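Local coordinates for TETR family transcriptional repressor LFRR (PDB 2V57), which represses transcription of the lfrRA operon by binding directly to the promoter region of lfrR-lfrA, at residues Asp69-Ala74 / Leu97-Ile102. Residues are numbered along the deposited sequence; the frame is centred on the assembly and turned at random.
Sequences DLSNAA and LDLGPI
Ser71 OG hydrogen-bonds to OE1 of Gln96, while CB of the same serine packs against CD1 of Leu99, so one short side chain meets both the end of helix 85-97 and the turn that closes it. The setting is the all-helical TetR-family fold. Residues 69-74 belong to helix 56-77, which in this family leads from the helix-turn-helix DNA-binding domain into the regulatory domain. Residues 97-102 connect helix 85-97 to helix 102-106.

The turn is identified as a type I beta turn from Leu97 to Gly100 and is closed by Gly100 N donating to Leu97 O at 3.1 Å. Gly100 is the first residue past the helix to leave helical angles, with a positive phi of 88°.

Between the helix and the turn the contact is apolar and small, burying 127 Å² in total, with no hydrogen bond between the two segments. Leu99 supplies the whole of the 97-102 side. With CG anti to its own carbonyl carbon (chi1 -62°) and chi2 at 168°, CD1 comes to Ser71, 3.8 Å from CB and 3.9 Å from CA, and CD2 comes to Leu70. The closest alpha carbons, those of Ser71 and Leu99, are 7.2 Å apart, evidence that the two backbones do not touch; the Leu99 side chain spans the distance and lands partly on the helix backbone.

Neighbouring helices frame this join. Leu70 also touches Met24 of helix 11-27, whereas Ser71 touches Trp153 of helix 147-164. Beside the turn, Asp98 OD2 forms a salt bridge with Arg169 NH2.

On the helix surface, Leu99 CD2 sits over the start of the Leu70-Ser71 peptide, 3.8 Å from Leu70 CB and 3.9 Å from Leu70 C.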
loop_
_atom_site.group_PDB
_atom_site.type_symbol
_atom_site.label_atom_id
_atom_site.label_comp_id
_atom_site.label_asym_id
_atom_site.label_seq_id
_atom_site.Cartn_x
_atom_site.Cartn_y
_atom_site.Cartn_z
ATOM N N ASP B 69 -5.240 0.745 16.621
ATOM C CA ASP B 69 -5.355 1.348 17.962
ATOM C C ASP B 69 -4.218 2.348 18.235
ATOM O O ASP B 69 -4.444 3.450 18.760
ATOM C CB ASP B 69 -5.281 0.288 19.065
ATOM C CG ASP B 69 -6.513 -0.588 19.154
ATOM O OD1 ASP B 69 -7.598 -0.216 18.639
ATOM O OD2 ASP B 69 -6.375 -1.667 19.772
ATOM N N LEU B 70 -2.992 1.938 17.924
ATOM C CA LEU B 70 -1.824 2.794 18.142
ATOM C C LEU B 70 -1.917 4.049 17.300
ATOM O O LEU B 70 -1.538 5.136 17.745
ATOM C CB LEU B 70 -0.550 2.054 17.797
ATOM C CG LEU B 70 -0.210 0.875 18.702
ATOM C CD1 LEU B 70 0.933 0.062 18.092
ATOM C CD2 LEU B 70 0.144 1.393 20.066
ATOM N N SER B 71 -2.428 3.889 16.086
ATOM C CA SER B 71 -2.578 5.003 15.157
ATOM C C SER B 71 -3.533 6.058 15.721
ATOM O O SER B 71 -3.248 7.269 15.688
ATOM C CB SER B 71 -3.077 4.490 13.813
ATOM O OG SER B 71 -3.399 5.563 12.963
ATOM N N ASN B 72 -4.661 5.590 16.246
ATOM C CA ASN B 72 -5.642 6.464 16.896
ATOM C C ASN B 72 -5.092 7.156 18.127
ATOM O O ASN B 72 -5.337 8.345 18.343
ATOM C CB ASN B 72 -6.907 5.670 17.268
ATOM C CG ASN B 72 -7.787 5.397 16.067
ATOM O OD1 ASN B 72 -7.825 6.188 15.122
ATOM N ND2 ASN B 72 -8.502 4.275 16.095
ATOM N N ALA B 73 -4.362 6.421 18.948
ATOM C CA ALA B 73 -3.805 7.017 20.157
ATOM C C ALA B 73 -2.766 8.066 19.773
ATOM O O ALA B 73 -2.657 9.112 20.420
ATOM C CB ALA B 73 -3.193 5.961 21.052
ATOM N N ALA B 74 -2.020 7.800 18.700
ATOM C CA ALA B 74 -0.951 8.706 18.289
ATOM C C ALA B 74 -1.485 10.031 17.746
ATOM O O ALA B 74 -0.924 11.096 18.018
ATOM C CB ALA B 74 -0.042 8.039 17.280
ATOM N N LEU B 97 4.298 8.425 11.290
ATOM C CA LEU B 97 5.559 7.883 10.800
ATOM C C LEU B 97 6.200 6.999 11.880
ATOM O O LEU B 97 6.798 5.958 11.582
ATOM C CB LEU B 97 6.525 8.993 10.374
ATOM C CG LEU B 97 7.748 8.573 9.560
ATOM C CD1 LEU B 97 7.377 7.954 8.208
ATOM C CD2 LEU B 97 8.722 9.761 9.375
ATOM N N ASP B 98 6.037 7.404 13.136
ATOM C CA ASP B 98 6.699 6.720 14.238
ATOM C C ASP B 98 6.082 5.345 14.543
ATOM O O ASP B 98 6.613 4.589 15.349
ATOM C CB ASP B 98 6.720 7.607 15.491
ATOM C CG ASP B 98 7.675 8.799 15.358
ATOM O OD1 ASP B 98 8.539 8.801 14.454
ATOM O OD2 ASP B 98 7.555 9.741 16.164
ATOM N N LEU B 99 4.973 5.016 13.893
ATOM C CA LEU B 99 4.386 3.690 14.038
ATOM C C LEU B 99 5.311 2.653 13.395
ATOM O O LEU B 99 5.291 1.484 13.770
ATOM C CB LEU B 99 2.989 3.613 13.389
ATOM C CG LEU B 99 1.865 4.513 13.926
ATOM C CD1 LEU B 99 0.653 4.527 12.995
ATOM C CD2 LEU B 99 1.458 4.079 15.330
ATOM N N GLY B 100 6.098 3.072 12.405
ATOM C CA GLY B 100 7.050 2.181 11.771
ATOM C C GLY B 100 6.485 1.393 10.598
ATOM O O GLY B 100 5.299 1.481 10.280
ATOM N N PRO B 101 7.350 0.619 9.935
ATOM C CA PRO B 101 6.994 -0.093 8.708
ATOM C C PRO B 101 5.982 -1.222 8.889
ATOM O O PRO B 101 5.575 -1.775 7.876
ATOM C CB PRO B 101 8.347 -0.650 8.229
ATOM C CG PRO B 101 9.176 -0.720 9.477
ATOM C CD PRO B 101 8.790 0.512 10.229
ATOM N N ILE B 102 5.574 -1.570 10.109
ATOM C CA ILE B 102 4.533 -2.600 10.243
ATOM C C ILE B 102 3.229 -2.120 9.593
ATOM O O ILE B 102 2.378 -2.913 9.165
ATOM C CB ILE B 102 4.293 -3.034 11.718
ATOM C CG1 ILE B 102 3.504 -4.354 11.771
ATOM C CG2 ILE B 102 3.595 -1.930 12.516
ATOM C CD1 ILE B 102 4.297 -5.547 11.210
#